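PDB 4AZH: beta-n-acetylhexosaminidase from Streptococcus pneumoniae, which probably removes terminal beta-linked N-acetylglucosamine residues from glycans, as a family 20 exo-beta-D-N-acetylglucosaminidase. Local coordinates for residues 177-182 against 224-229; 246-251 against 271-276. All coordinates share one frame; numbering follows the deposited sequence.

Contact 1. Residues 177-182 against 224-229. With LOG (N-acetylglucosaminono-1,5-lactone (Z)-oxime), chain E.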
ATOM      1  N   ILE A 177      -1.372   7.357   6.187  1.00  8.12           N
ATOM      2  CA  ILE A 177      -2.092   7.260   4.914  1.00  7.49           C
ATOM      3  C   ILE A 177      -3.108   6.110   4.950  1.00  7.22           C
ATOM      4  O   ILE A 177      -2.886   5.114   5.621  1.00  7.01           O
ATOM      5  CB  ILE A 177      -1.108   7.016   3.736  1.00  7.42           C
ATOM      6  CG1 ILE A 177      -0.080   8.158   3.589  1.00  7.40           C
ATOM      7  CG2 ILE A 177      -1.842   6.811   2.418  1.00  7.19           C
ATOM      8  CD1 ILE A 177       0.996   7.894   2.544  1.00  7.31           C
ATOM      9  N   PHE A 178      -4.212   6.261   4.222  1.00  6.72           N
ATOM     10  CA  PHE A 178      -5.190   5.183   4.032  1.00  6.52           C
ATOM     11  C   PHE A 178      -5.596   5.144   2.552  1.00  6.46           C
ATOM     12  O   PHE A 178      -6.080   6.145   2.006  1.00  6.41           O
ATOM     13  CB  PHE A 178      -6.431   5.402   4.925  1.00  6.46           C
ATOM     14  CG  PHE A 178      -7.443   4.276   4.887  1.00  6.33           C
ATOM     15  CD1 PHE A 178      -8.373   4.187   3.856  1.00  6.38           C
ATOM     16  CD2 PHE A 178      -7.472   3.338   5.889  1.00  6.37           C
ATOM     17  CE1 PHE A 178      -9.310   3.169   3.822  1.00  6.58           C
ATOM     18  CE2 PHE A 178      -8.417   2.300   5.881  1.00  6.64           C
ATOM     19  CZ  PHE A 178      -9.323   2.197   4.829  1.00  6.69           C
ATOM     20  N   ASN A 179      -5.369   4.004   1.908  1.00  6.30           N
ATOM     21  CA  ASN A 179      -5.758   3.787   0.503  1.00  6.27           C
ATOM     22  C   ASN A 179      -7.135   3.114   0.383  1.00  6.31           C
ATOM     23  O   ASN A 179      -7.308   1.940   0.742  1.00  6.13           O
ATOM     24  CB  ASN A 179      -4.682   2.934  -0.194  1.00  5.97           C
ATOM     25  CG  ASN A 179      -4.915   2.781  -1.685  1.00  5.96           C
ATOM     26  OD1 ASN A 179      -5.868   3.353  -2.254  1.00  5.91           O
ATOM     27  ND2 ASN A 179      -4.011   2.047  -2.351  1.00  5.74           N
ATOM     28  N   PHE A 180      -8.118   3.856  -0.133  1.00  6.59           N
ATOM     29  CA  PHE A 180      -9.462   3.302  -0.327  1.00  6.64           C
ATOM     30  C   PHE A 180      -9.720   2.728  -1.732  1.00  6.86           C
ATOM     31  O   PHE A 180     -10.762   2.111  -2.007  1.00  6.70           O
ATOM     32  CB  PHE A 180     -10.533   4.277   0.140  1.00  6.92           C
ATOM     33  CG  PHE A 180     -10.512   5.602  -0.545  1.00  6.89           C
ATOM     34  CD1 PHE A 180     -11.184   5.790  -1.748  1.00  7.12           C
ATOM     35  CD2 PHE A 180      -9.890   6.691   0.036  1.00  7.02           C
ATOM     36  CE1 PHE A 180     -11.201   7.036  -2.400  1.00  6.92           C
ATOM     37  CE2 PHE A 180      -9.921   7.947  -0.597  1.00  6.98           C
ATOM     38  CZ  PHE A 180     -10.572   8.114  -1.811  1.00  6.99           C
ATOM     39  N   GLY A 181      -8.744   2.914  -2.609  1.00  7.09           N
ATOM     40  CA  GLY A 181      -8.626   2.158  -3.854  1.00  7.40           C
ATOM     41  C   GLY A 181      -9.412   2.752  -5.003  1.00  7.80           C
ATOM     42  O   GLY A 181      -8.971   3.720  -5.627  1.00  7.30           O
ATOM     43  N   THR A 182     -10.594   2.160  -5.226  1.00  8.11           N
ATOM     44  CA  THR A 182     -11.561   2.533  -6.247  1.00  8.88           C
ATOM     45  C   THR A 182     -11.203   2.146  -7.676  1.00  9.67           C
ATOM     46  O   THR A 182     -11.844   2.648  -8.616  1.00 10.47           O
ATOM     47  CB  THR A 182     -12.015   4.020  -6.199  1.00  8.97           C
ATOM     48  OG1 THR A 182     -10.994   4.852  -6.774  1.00  9.30           O
ATOM     49  CG2 THR A 182     -12.343   4.470  -4.764  1.00  8.70           C
ATOM     50  N   GLN A 224      -4.284  10.753   5.565  1.00  8.07           N
ATOM     51  CA  GLN A 224      -4.144  11.189   4.177  1.00  7.89           C
ATOM     52  C   GLN A 224      -4.888  10.195   3.274  1.00  7.49           C
ATOM     53  O   GLN A 224      -4.578   9.010   3.280  1.00  7.63           O
ATOM     54  CB  GLN A 224      -2.661  11.243   3.810  1.00  7.96           C
ATOM     55  CG  GLN A 224      -2.334  11.512   2.343  1.00  8.23           C
ATOM     56  CD  GLN A 224      -2.924  12.819   1.816  1.00  8.67           C
ATOM     57  OE1 GLN A 224      -3.728  12.806   0.893  1.00  9.11           O
ATOM     58  NE2 GLN A 224      -2.517  13.938   2.377  1.00  8.59           N
ATOM     59  N   PRO A 225      -5.880  10.655   2.506  1.00  7.19           N
ATOM     60  CA  PRO A 225      -6.524   9.669   1.630  1.00  7.19           C
ATOM     61  C   PRO A 225      -5.682   9.372   0.386  1.00  7.22           C
ATOM     62  O   PRO A 225      -5.014  10.254  -0.152  1.00  6.82           O
ATOM     63  CB  PRO A 225      -7.860  10.336   1.263  1.00  7.08           C
ATOM     64  CG  PRO A 225      -7.594  11.798   1.401  1.00  7.02           C
ATOM     65  CD  PRO A 225      -6.495  11.988   2.405  1.00  7.11           C
ATOM     66  N   MET A 226      -5.650   8.098   0.010  1.00  7.58           N
ATOM     67  CA  MET A 226      -4.987   7.639  -1.199  1.00  7.84           C
ATOM     68  C   MET A 226      -6.039   6.874  -2.001  1.00  7.51           C
ATOM     69  O   MET A 226      -6.973   6.307  -1.411  1.00  6.97           O
ATOM     70  CB  MET A 226      -3.815   6.750  -0.831  1.00  8.65           C
ATOM     71  CG  MET A 226      -2.980   6.172  -1.975  1.00  9.95           C
ATOM     72  SD  MET A 226      -1.631   5.222  -1.218  1.00 12.19           S
ATOM     73  CE  MET A 226      -0.988   4.204  -2.536  1.00 10.79           C
ATOM     74  N   ALA A 227      -5.882   6.869  -3.329  1.00  7.22           N
ATOM     75  CA  ALA A 227      -6.725   6.046  -4.209  1.00  7.24           C
ATOM     76  C   ALA A 227      -5.987   5.833  -5.515  1.00  7.32           C
ATOM     77  O   ALA A 227      -5.020   6.576  -5.816  1.00  7.39           O
ATOM     78  CB  ALA A 227      -8.075   6.713  -4.475  1.00  7.24           C
ATOM     79  N   PHE A 228      -6.406   4.834  -6.298  1.00  7.00           N
ATOM     80  CA  PHE A 228      -5.766   4.663  -7.582  1.00  7.03           C
ATOM     81  C   PHE A 228      -6.362   5.643  -8.560  1.00  7.30           C
ATOM     82  O   PHE A 228      -7.425   6.240  -8.305  1.00  7.11           O
ATOM     83  CB  PHE A 228      -5.891   3.265  -8.122  1.00  7.06           C
ATOM     84  CG  PHE A 228      -5.304   2.211  -7.236  1.00  7.04           C
ATOM     85  CD1 PHE A 228      -3.926   2.109  -7.052  1.00  7.19           C
ATOM     86  CD2 PHE A 228      -6.126   1.287  -6.609  1.00  7.11           C
ATOM     87  CE1 PHE A 228      -3.378   1.095  -6.247  1.00  7.20           C
ATOM     88  CE2 PHE A 228      -5.580   0.274  -5.806  1.00  7.15           C
ATOM     89  CZ  PHE A 228      -4.213   0.196  -5.608  1.00  7.07           C
ATOM     90  N   ASN A 229      -5.654   5.813  -9.678  1.00  7.24           N
ATOM     91  CA  ASN A 229      -5.992   6.837 -10.646  1.00  7.31           C
ATOM     92  C   ASN A 229      -7.254   6.550 -11.452  1.00  7.37           C
ATOM     93  O   ASN A 229      -7.928   7.489 -11.882  1.00  7.16           O
ATOM     94  CB  ASN A 229      -4.792   7.092 -11.591  1.00  7.09           C
ATOM     95  CG  ASN A 229      -4.455   5.893 -12.437  1.00  6.99           C
ATOM     96  OD1 ASN A 229      -3.739   4.958 -12.006  1.00  6.88           O
ATOM     97  ND2 ASN A 229      -4.963   5.902 -13.655  1.00  6.84           N
TER
HETATM   98  C2  LOG E2044      -5.265  -4.259 -10.651  1.00  8.90           C
HETATM   99  C3  LOG E2044      -4.720  -5.194  -9.573  1.00  8.66           C
HETATM  100  C4  LOG E2044      -4.077  -6.377 -10.261  1.00  8.49           C
HETATM  101  C5  LOG E2044      -2.908  -5.852 -11.083  1.00  8.54           C
HETATM  102  C6  LOG E2044      -2.083  -7.037 -11.628  1.00  8.56           C
HETATM  103  C7  LOG E2044      -4.263  -2.084  -9.990  1.00  9.28           C
HETATM  104  C8  LOG E2044      -4.474  -0.742  -9.295  1.00  8.94           C
HETATM  105  N2  LOG E2044      -5.365  -2.887 -10.095  1.00  9.09           N
HETATM  106  O1  LOG E2044      -4.113  -3.301 -13.821  0.80 10.87           O
HETATM  107  O3  LOG E2044      -5.780  -5.617  -8.613  1.00  8.60           O
HETATM  108  O4  LOG E2044      -3.552  -7.260  -9.303  1.00  8.53           O
HETATM  109  O5  LOG E2044      -3.401  -5.075 -12.125  1.00  8.35           O
HETATM  110  O6  LOG E2044      -2.773  -7.705 -12.657  1.00  8.54           O
HETATM  111  C1  LOG E2044      -4.459  -4.228 -11.835  1.00  9.06           C
HETATM  112  O7  LOG E2044      -3.158  -2.358 -10.462  1.00  9.21           O
HETATM  113  N1  LOG E2044      -4.850  -3.351 -12.702  1.00  9.43           N
HETATM  114  O   HOH W   1      -9.638   4.762  -9.209  1.00  8.99           O

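Contact 2. Residues 246-251 against 271-276. With LOG (N-acetylglucosaminono-1,5-lactone (Z)-oxime), chain E.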
ATOM      1  N   VAL A 246      -6.642  14.021  -2.498  1.00  9.56           N
ATOM      2  CA  VAL A 246      -6.388  12.579  -2.562  1.00  9.32           C
ATOM      3  C   VAL A 246      -5.017  12.384  -3.199  1.00  9.11           C
ATOM      4  O   VAL A 246      -4.707  12.995  -4.248  1.00  9.32           O
ATOM      5  CB  VAL A 246      -7.468  11.818  -3.388  1.00  9.07           C
ATOM      6  CG1 VAL A 246      -7.154  10.326  -3.450  1.00  9.20           C
ATOM      7  CG2 VAL A 246      -8.858  12.012  -2.794  1.00  8.99           C
ATOM      8  N   LEU A 247      -4.208  11.544  -2.560  1.00  8.59           N
ATOM      9  CA  LEU A 247      -2.931  11.133  -3.112  1.00  8.31           C
ATOM     10  C   LEU A 247      -3.246  10.090  -4.152  1.00  8.28           C
ATOM     11  O   LEU A 247      -3.744   9.028  -3.837  1.00  8.30           O
ATOM     12  CB  LEU A 247      -1.995  10.545  -2.038  1.00  8.02           C
ATOM     13  CG  LEU A 247      -0.641  10.020  -2.519  1.00  8.01           C
ATOM     14  CD1 LEU A 247       0.212  11.118  -3.131  1.00  8.12           C
ATOM     15  CD2 LEU A 247       0.117   9.408  -1.367  1.00  7.95           C
ATOM     16  N   ILE A 248      -2.947  10.403  -5.402  1.00  8.43           N
ATOM     17  CA  ILE A 248      -3.259   9.497  -6.509  1.00  8.49           C
ATOM     18  C   ILE A 248      -2.157   8.486  -6.765  1.00  8.33           C
ATOM     19  O   ILE A 248      -1.088   8.858  -7.201  1.00  8.53           O
ATOM     20  CB  ILE A 248      -3.493  10.293  -7.793  1.00  8.41           C
ATOM     21  CG1 ILE A 248      -4.703  11.220  -7.621  1.00  8.65           C
ATOM     22  CG2 ILE A 248      -3.738   9.357  -8.951  1.00  8.37           C
ATOM     23  CD1 ILE A 248      -6.024  10.468  -7.499  1.00  8.94           C
ATOM     24  N   SER A 249      -2.414   7.216  -6.474  1.00  8.29           N
ATOM     25  CA  SER A 249      -1.485   6.121  -6.851  1.00  7.90           C
ATOM     26  C   SER A 249      -1.697   5.792  -8.344  1.00  7.77           C
ATOM     27  O   SER A 249      -2.695   5.154  -8.714  1.00  7.70           O
ATOM     28  CB  SER A 249      -1.690   4.888  -5.954  1.00  7.82           C
ATOM     29  OG  SER A 249      -1.026   3.719  -6.454  1.00  7.80           O
ATOM     30  N   TYR A 250      -0.759   6.248  -9.189  1.00  7.75           N
ATOM     31  CA  TYR A 250      -0.890   6.219 -10.664  1.00  7.64           C
ATOM     32  C   TYR A 250      -0.086   5.068 -11.254  1.00  7.83           C
ATOM     33  O   TYR A 250       1.152   5.010 -11.112  1.00  7.40           O
ATOM     34  CB  TYR A 250      -0.444   7.553 -11.319  1.00  7.41           C
ATOM     35  CG  TYR A 250      -1.039   7.746 -12.718  1.00  7.45           C
ATOM     36  CD1 TYR A 250      -0.544   7.028 -13.825  1.00  7.35           C
ATOM     37  CD2 TYR A 250      -2.110   8.630 -12.935  1.00  7.25           C
ATOM     38  CE1 TYR A 250      -1.114   7.159 -15.091  1.00  7.29           C
ATOM     39  CE2 TYR A 250      -2.677   8.782 -14.204  1.00  7.25           C
ATOM     40  CZ  TYR A 250      -2.170   8.045 -15.277  1.00  7.30           C
ATOM     41  OH  TYR A 250      -2.719   8.191 -16.517  1.00  7.33           O
ATOM     42  N   TRP A 251      -0.788   4.168 -11.937  1.00  8.23           N
ATOM     43  CA  TRP A 251      -0.140   2.966 -12.443  1.00  8.74           C
ATOM     44  C   TRP A 251      -0.152   2.778 -13.959  1.00  9.03           C
ATOM     45  O   TRP A 251       0.672   2.002 -14.486  1.00  8.87           O
ATOM     46  CB  TRP A 251      -0.676   1.735 -11.714  1.00  9.21           C
ATOM     47  CG  TRP A 251      -2.072   1.430 -12.142  1.00  9.52           C
ATOM     48  CD1 TRP A 251      -3.250   1.956 -11.635  1.00  9.61           C
ATOM     49  CD2 TRP A 251      -2.472   0.551 -13.245  1.00  9.91           C
ATOM     50  NE1 TRP A 251      -4.333   1.474 -12.333  1.00 10.19           N
ATOM     51  CE2 TRP A 251      -3.929   0.618 -13.312  1.00  9.99           C
ATOM     52  CE3 TRP A 251      -1.783  -0.260 -14.157  1.00 10.03           C
ATOM     53  CZ2 TRP A 251      -4.660  -0.103 -14.254  1.00 10.01           C
ATOM     54  CZ3 TRP A 251      -2.534  -0.986 -15.098  1.00 10.36           C
ATOM     55  CH2 TRP A 251      -3.942  -0.907 -15.139  1.00 10.07           C
ATOM     56  N   TYR A 271      -3.249  17.335  -8.373  1.00 13.64           N
ATOM     57  CA  TYR A 271      -3.004  16.100  -7.621  1.00 13.79           C
ATOM     58  C   TYR A 271      -1.547  15.817  -7.393  1.00 14.42           C
ATOM     59  O   TYR A 271      -0.717  16.128  -8.230  1.00 16.36           O
ATOM     60  CB  TYR A 271      -3.657  14.888  -8.297  1.00 13.26           C
ATOM     61  CG  TYR A 271      -5.162  14.836  -8.149  1.00 13.05           C
ATOM     62  CD1 TYR A 271      -5.752  14.478  -6.932  1.00 12.90           C
ATOM     63  CD2 TYR A 271      -5.988  15.173  -9.211  1.00 12.62           C
ATOM     64  CE1 TYR A 271      -7.121  14.432  -6.785  1.00 12.82           C
ATOM     65  CE2 TYR A 271      -7.355  15.137  -9.083  1.00 13.16           C
ATOM     66  CZ  TYR A 271      -7.924  14.768  -7.864  1.00 13.43           C
ATOM     67  OH  TYR A 271      -9.294  14.730  -7.742  1.00 13.28           O
ATOM     68  N   LYS A 272      -1.226  15.232  -6.255  1.00 14.78           N
ATOM     69  CA  LYS A 272       0.124  14.707  -6.041  1.00 15.23           C
ATOM     70  C   LYS A 272       0.057  13.219  -6.405  1.00 13.42           C
ATOM     71  O   LYS A 272      -0.980  12.573  -6.194  1.00 12.95           O
ATOM     72  CB  LYS A 272       0.594  14.859  -4.566  1.00 17.72           C
ATOM     73  CG  LYS A 272       0.125  16.096  -3.777  1.00 20.43           C
ATOM     74  CD  LYS A 272       0.403  15.973  -2.265  1.00 22.76           C
ATOM     75  CE  LYS A 272      -0.582  15.035  -1.536  1.00 24.87           C
ATOM     76  NZ  LYS A 272      -1.989  15.579  -1.455  1.00 27.46           N
ATOM     77  N   PHE A 273       1.151  12.676  -6.938  1.00 11.37           N
ATOM     78  CA  PHE A 273       1.172  11.267  -7.288  1.00 10.69           C
ATOM     79  C   PHE A 273       2.098  10.440  -6.410  1.00  9.67           C
ATOM     80  O   PHE A 273       3.182  10.877  -6.007  1.00  9.47           O
ATOM     81  CB  PHE A 273       1.596  11.056  -8.755  1.00 10.66           C
ATOM     82  CG  PHE A 273       0.765  11.801  -9.748  1.00 10.64           C
ATOM     83  CD1 PHE A 273      -0.552  11.424 -10.003  1.00 10.62           C
ATOM     84  CD2 PHE A 273       1.311  12.863 -10.465  1.00 10.70           C
ATOM     85  CE1 PHE A 273      -1.317  12.113 -10.932  1.00 10.66           C
ATOM     86  CE2 PHE A 273       0.547  13.553 -11.409  1.00 10.73           C
ATOM     87  CZ  PHE A 273      -0.765  13.173 -11.639  1.00 10.45           C
ATOM     88  N   LEU A 274       1.669   9.224  -6.142  1.00  9.03           N
ATOM     89  CA  LEU A 274       2.603   8.190  -5.726  1.00  8.58           C
ATOM     90  C   LEU A 274       2.785   7.374  -6.995  1.00  8.37           C
ATOM     91  O   LEU A 274       1.841   6.708  -7.440  1.00  8.46           O
ATOM     92  CB  LEU A 274       2.041   7.341  -4.582  1.00  8.43           C
ATOM     93  CG  LEU A 274       2.916   6.130  -4.213  1.00  8.20           C
ATOM     94  CD1 LEU A 274       4.258   6.604  -3.675  1.00  8.04           C
ATOM     95  CD2 LEU A 274       2.169   5.363  -3.144  1.00  8.02           C
ATOM     96  N   ASN A 275       3.960   7.468  -7.606  1.00  8.01           N
ATOM     97  CA  ASN A 275       4.230   6.786  -8.867  1.00  7.92           C
ATOM     98  C   ASN A 275       4.234   5.244  -8.719  1.00  7.90           C
ATOM     99  O   ASN A 275       5.224   4.633  -8.263  1.00  8.12           O
ATOM    100  CB  ASN A 275       5.571   7.281  -9.418  1.00  7.91           C
ATOM    101  CG  ASN A 275       5.935   6.653 -10.760  1.00  7.98           C
ATOM    102  OD1 ASN A 275       5.092   6.050 -11.454  1.00  7.99           O
ATOM    103  ND2 ASN A 275       7.198   6.823 -11.151  1.00  7.86           N
ATOM    104  N   THR A 276       3.128   4.629  -9.114  1.00  7.61           N
ATOM    105  CA  THR A 276       2.898   3.178  -8.967  1.00  7.49           C
ATOM    106  C   THR A 276       2.881   2.511 -10.357  1.00  7.40           C
ATOM    107  O   THR A 276       1.953   1.775 -10.711  1.00  6.92           O
ATOM    108  CB  THR A 276       1.558   2.956  -8.250  1.00  7.50           C
ATOM    109  OG1 THR A 276       1.471   3.878  -7.153  1.00  7.61           O
ATOM    110  CG2 THR A 276       1.413   1.478  -7.712  1.00  7.34           C
TER
HETATM  111  C2  LOG E2044      -5.265  -4.259 -10.651  1.00  8.90           C
HETATM  112  C3  LOG E2044      -4.720  -5.194  -9.573  1.00  8.66           C
HETATM  113  C4  LOG E2044      -4.077  -6.377 -10.261  1.00  8.49           C
HETATM  114  C5  LOG E2044      -2.908  -5.852 -11.083  1.00  8.54           C
HETATM  115  C6  LOG E2044      -2.083  -7.037 -11.628  1.00  8.56           C
HETATM  116  C7  LOG E2044      -4.263  -2.084  -9.990  1.00  9.28           C
HETATM  117  C8  LOG E2044      -4.474  -0.742  -9.295  1.00  8.94           C
HETATM  118  N2  LOG E2044      -5.365  -2.887 -10.095  1.00  9.09           N
HETATM  119  O1  LOG E2044      -4.113  -3.301 -13.821  0.80 10.87           O
HETATM  120  O3  LOG E2044      -5.780  -5.617  -8.613  1.00  8.60           O
HETATM  121  O4  LOG E2044      -3.552  -7.260  -9.303  1.00  8.53           O
HETATM  122  O5  LOG E2044      -3.401  -5.075 -12.125  1.00  8.35           O
HETATM  123  O6  LOG E2044      -2.773  -7.705 -12.657  1.00  8.54           O
HETATM  124  C1  LOG E2044      -4.459  -4.228 -11.835  1.00  9.06           C
HETATM  125  O7  LOG E2044      -3.158  -2.358 -10.462  1.00  9.21           O
HETATM  126  N1  LOG E2044      -4.850  -3.351 -12.702  1.00  9.43           N
HETATM  127  O   HOH W   2      -3.290  15.376  -4.111  1.00  9.67           O
HETATM  128  O   HOH W   3       2.815   5.578 -13.055  1.00  9.03           O

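Contact 1. Residues 177-182 against 224-229
Phe180 turns its ring over Met226 and Ala227, the tightly packed part of the contact. Met226 O sits 3.3 Å above the ring plane, while Ala227 CB makes a CH-pi contact with the same face, 4.1 Å from the centroid. Pro225 CB touches Phe180 CE2 at the ring edge, 3.7 Å away. With chi1 at 59°, CG lies between the backbone N and carbonyl carbon, folding the ring across the neighbouring strand. Backbone bonds run from Phe178 N to Gln224 O, Met226 N to Phe178 O and Phe180 N to Met226 O; past the last bridge, Gly181 O accepts from both Phe228 N (2.9 Å) and Thr182 OG1 (2.6 Å). On the side of the sheet carrying Ile177 and Met226, Asn179 ND2, hydrogen-bonded to His44 NE2, lies 3.8 Å from Phe228 CZ, amide and ring planes 71° apart.

Packing is looser at the partly exposed start, where Ile177 CG1 and Gln224 CB are 4.0 Å apart. At the C-terminal end a water donates to both Thr182 OG1 and Phe228 O. Phe228 presents its ring centre to the inhibitor's acetamido methyl, C8. Parallel strands whose C-terminal ends line the sugar pocket typify the TIM-barrel catalytic domain of family 20 hydrolases.

Contact 2. Residues 246-251 against 271-276
Tyr271 receives Ile248 CD1 over one ring face and Val246 O at its edge, in the ring plane, 3.2 Å from Tyr271 CD1. Ile248 CG1 packs still closer to the ring than Ile248 CD1, at 3.5 Å from Tyr271 CD1. The Phe273 ring likewise has a carbonyl, Ile248 O, at its edge, and Phe273 CD1 lies 3.8 Å from Ile248 CB. Beside it runs Tyr250, pointing the same way with its ring plane turned 83° from that of Phe273; its hydroxyl is hydrogen-bonded to Ala261 O. The Trp251 indole offers one face to the bound lactone oxime, with O7 4.1 Å above its centre, and its NE1 is held by Asp230.

Away from these rings, Ser249 OG and Thr276 OG1 form a short hydrogen-bonded chain that ends on Leu274 O. Ser249 OG donates to Thr276 OG1 at 2.6 Å, and Thr276 OG1 donates in turn to the carbonyl. Tyr250 N reaches Leu274 O from the opposite face of its plane, at 3.2 Å. With chi1 at 168°, Ser249 OG swings away from its own backbone N and toward Thr276. A water clasps Tyr250 O and Asn275 OD1, while another joins Val246 O to Lys272 N and NZ. The buried hydroxyls of Ser249 and Thr276 are thus satisfied between the two segments, tying together the strand ends beside Trp251, a wall of the inhibitor pocket.

Contacts 1 and 2 have centres 9 Å apart and follow one another along the chain, 177-182 with 224-229 closing before 246-251 with 271-276 begins. Their four strands stand in consecutive order in the parallel barrel sheet; helices 194-200 and 204-220 lie in the connection of contact 1, helix 263-268 and two short strands in that of contact 2. Strands 224-228 and 247-250 are themselves neighbours: Ala227 O and Ser249 N, 2.8 Å apart, probably form a hydrogen bond. Phe228 CD1 also packs on Ser249 OG, and Asn229 OD1 accepts from Trp251 N. Each contact places an aromatic residue, Phe228 or Trp251, at the inhibitor site, which Arg20, Asp183, Tyr281 and Asp332 help to complete.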